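Local coordinates for protein pyruvate synthase subunit PorC (Thermotoga maritima MSB8, PDB 2RAA) that forms the gamma chain of a heterotetrameric pyruvate synthase, which converts pyruvate and CoA to acetyl-CoA and carbon dioxide while reducing ferredoxin, at residues Q37-A42 and N69-E74. Residues are numbered along the deposited sequence; the frame is centred on the assembly and turned at random.
Sequences QMLAEA and NRIGDE. With SO4 (sulfate ion), chain C.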
loop_
_atom_site.group_PDB
_atom_site.type_symbol
_atom_site.label_atom_id
_atom_site.label_comp_id
_atom_site.label_asym_id
_atom_site.label_seq_id
_atom_site.Cartn_x
_atom_site.Cartn_y
_atom_site.Cartn_z
ATOM N N GLN A 37 -9.349 0.425 -1.793
ATOM C CA GLN A 37 -10.444 0.599 -2.743
ATOM C C GLN A 37 -9.940 0.993 -4.095
ATOM O O GLN A 37 -10.326 0.407 -5.099
ATOM C CB GLN A 37 -11.450 1.647 -2.267
ATOM C CG GLN A 37 -12.465 1.101 -1.252
ATOM C CD GLN A 37 -13.513 0.227 -1.926
ATOM O OE1 GLN A 37 -14.326 0.721 -2.742
ATOM N NE2 GLN A 37 -13.497 -1.080 -1.608
HETATM N N MSE A 38 -9.047 1.970 -4.111
HETATM C CA MSE A 38 -8.530 2.566 -5.343
HETATM C C MSE A 38 -7.775 1.578 -6.207
HETATM O O MSE A 38 -7.862 1.578 -7.441
HETATM C CB MSE A 38 -7.604 3.727 -4.955
HETATM C CG MSE A 38 -7.476 4.786 -6.011
HETATM SE SE MSE A 38 -6.289 6.233 -5.496
HETATM C CE MSE A 38 -6.461 6.330 -3.528
ATOM N N LEU A 39 -7.034 0.706 -5.539
ATOM C CA LEU A 39 -6.282 -0.287 -6.230
ATOM C C LEU A 39 -7.311 -1.202 -6.882
ATOM O O LEU A 39 -7.277 -1.431 -8.083
ATOM C CB LEU A 39 -5.413 -1.036 -5.235
ATOM C CG LEU A 39 -4.722 -2.245 -5.810
ATOM C CD1 LEU A 39 -3.896 -1.825 -7.030
ATOM C CD2 LEU A 39 -3.880 -2.856 -4.707
ATOM N N ALA A 40 -8.259 -1.683 -6.075
ATOM C CA ALA A 40 -9.341 -2.541 -6.564
ATOM C C ALA A 40 -10.035 -1.855 -7.747
ATOM O O ALA A 40 -10.182 -2.428 -8.832
ATOM C CB ALA A 40 -10.359 -2.861 -5.407
ATOM N N GLU A 41 -10.441 -0.618 -7.544
ATOM C CA GLU A 41 -11.093 0.135 -8.648
ATOM C C GLU A 41 -10.252 0.183 -9.905
ATOM O O GLU A 41 -10.778 0.021 -10.999
ATOM C CB GLU A 41 -11.543 1.515 -8.179
ATOM C CG GLU A 41 -12.932 1.447 -7.595
ATOM C CD GLU A 41 -13.289 2.580 -6.667
ATOM O OE1 GLU A 41 -12.534 3.587 -6.594
ATOM O OE2 GLU A 41 -14.348 2.434 -5.998
ATOM N N ALA A 42 -8.942 0.325 -9.762
ATOM C CA ALA A 42 -8.023 0.323 -10.918
ATOM C C ALA A 42 -8.036 -0.989 -11.663
ATOM O O ALA A 42 -8.042 -1.018 -12.900
ATOM C CB ALA A 42 -6.638 0.572 -10.443
ATOM N N ASN A 69 -6.876 -6.766 -0.468
ATOM C CA ASN A 69 -7.212 -6.829 -1.884
ATOM C C ASN A 69 -6.939 -8.233 -2.360
ATOM O O ASN A 69 -5.936 -8.841 -1.950
ATOM C CB ASN A 69 -6.376 -5.901 -2.768
ATOM C CG ASN A 69 -6.651 -4.441 -2.516
ATOM O OD1 ASN A 69 -5.966 -3.855 -1.731
ATOM N ND2 ASN A 69 -7.638 -3.852 -3.192
ATOM N N ARG A 70 -7.851 -8.727 -3.200
ATOM C CA ARG A 70 -7.638 -9.908 -4.008
ATOM C C ARG A 70 -7.878 -9.435 -5.405
ATOM O O ARG A 70 -8.859 -8.723 -5.663
ATOM C CB ARG A 70 -8.596 -11.011 -3.662
ATOM C CG ARG A 70 -8.452 -11.473 -2.213
ATOM C CD ARG A 70 -9.113 -12.831 -2.034
ATOM N NE ARG A 70 -8.763 -13.469 -0.766
ATOM C CZ ARG A 70 -9.503 -13.431 0.344
ATOM N NH1 ARG A 70 -10.672 -12.786 0.393
ATOM N NH2 ARG A 70 -9.072 -14.048 1.438
ATOM N N ILE A 71 -6.912 -9.710 -6.272
ATOM C CA ILE A 71 -6.981 -9.285 -7.669
ATOM C C ILE A 71 -6.672 -10.541 -8.505
ATOM O O ILE A 71 -5.647 -11.133 -8.314
ATOM C CB ILE A 71 -5.982 -8.207 -7.942
ATOM C CG1 ILE A 71 -6.368 -6.939 -7.166
ATOM C CG2 ILE A 71 -5.937 -7.943 -9.429
ATOM C CD1 ILE A 71 -5.286 -5.973 -7.016
ATOM N N GLY A 72 -7.592 -10.961 -9.365
ATOM C CA GLY A 72 -7.461 -12.238 -10.095
ATOM C C GLY A 72 -6.332 -12.093 -11.056
ATOM O O GLY A 72 -6.137 -11.010 -11.635
ATOM N N ASP A 73 -5.552 -13.144 -11.196
ATOM C CA ASP A 73 -4.408 -13.098 -12.098
ATOM C C ASP A 73 -4.431 -14.282 -13.064
ATOM O O ASP A 73 -3.447 -15.013 -13.205
ATOM C CB ASP A 73 -3.099 -12.916 -11.310
ATOM C CG ASP A 73 -2.960 -13.875 -10.176
ATOM O OD1 ASP A 73 -3.757 -14.840 -10.106
ATOM O OD2 ASP A 73 -2.061 -13.650 -9.336
ATOM N N GLU A 74 -5.575 -14.366 -13.762
ATOM C CA GLU A 74 -5.968 -15.408 -14.716
ATOM C C GLU A 74 -6.089 -16.738 -13.993
ATOM O O GLU A 74 -7.172 -17.317 -13.913
ATOM C CB GLU A 74 -5.029 -15.487 -15.933
ATOM C CG GLU A 74 -3.964 -16.569 -15.849
ATOM C CD GLU A 74 -3.262 -16.821 -17.163
ATOM O OE1 GLU A 74 -3.922 -17.362 -18.096
ATOM O OE2 GLU A 74 -2.044 -16.522 -17.230
HETATM S S SO4 C . -6.121 -16.465 1.992
HETATM O O1 SO4 C . -5.844 -17.875 2.235
HETATM O O2 SO4 C . -4.841 -15.749 2.130
HETATM O O3 SO4 C . -6.647 -16.349 0.634
HETATM O O4 SO4 C . -7.095 -16.003 2.990
#
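Asn69 ND2 reaches from strand 64-72 to the flank of helix 32-45, where it lies 3.6 Å from Ala40 CB and donates a hydrogen bond to the carbonyl oxygen of Ser36. The other branch of the amide, OD1, accepts a hydrogen bond from Trp24 NE1 on the neighbouring strand 19-27, so both ends of this buried group are satisfied and its rotation is fixed. CG sits anti to the carbonyl carbon (chi1 -67°), which carries the amide out from the sheet toward the helix. Leu39 CD2 sits over one face of the amide, 3.8 Å from Asn69 OD1, whereas Ala40 CB lies beyond ND2. Two residues on, Ile71 points the same way, and its CD1 meets Leu39 CG at 4.0 Å, the two side chains crossing at about a right angle; Ile163 touches both. Helix 32-45, which follows strand 19-27, packs on one face of the mixed sheet, its segment 11° from parallel to that of antiparallel neighbour 64-72, as in alpha/beta packing. Arg70 faces the opposite side, where NH2 makes two weak hydrogen bonds to a sulfate, probably from the crystallisation liquor. With an alanine in place of Asn69, the Ser36 carbonyl and Trp24 indole N-H would probably lose their partner, leaving a gap under Leu39. Here the amide ties helix backbone to indole within otherwise apolar packing by Leu39, Ala40 and Ile71.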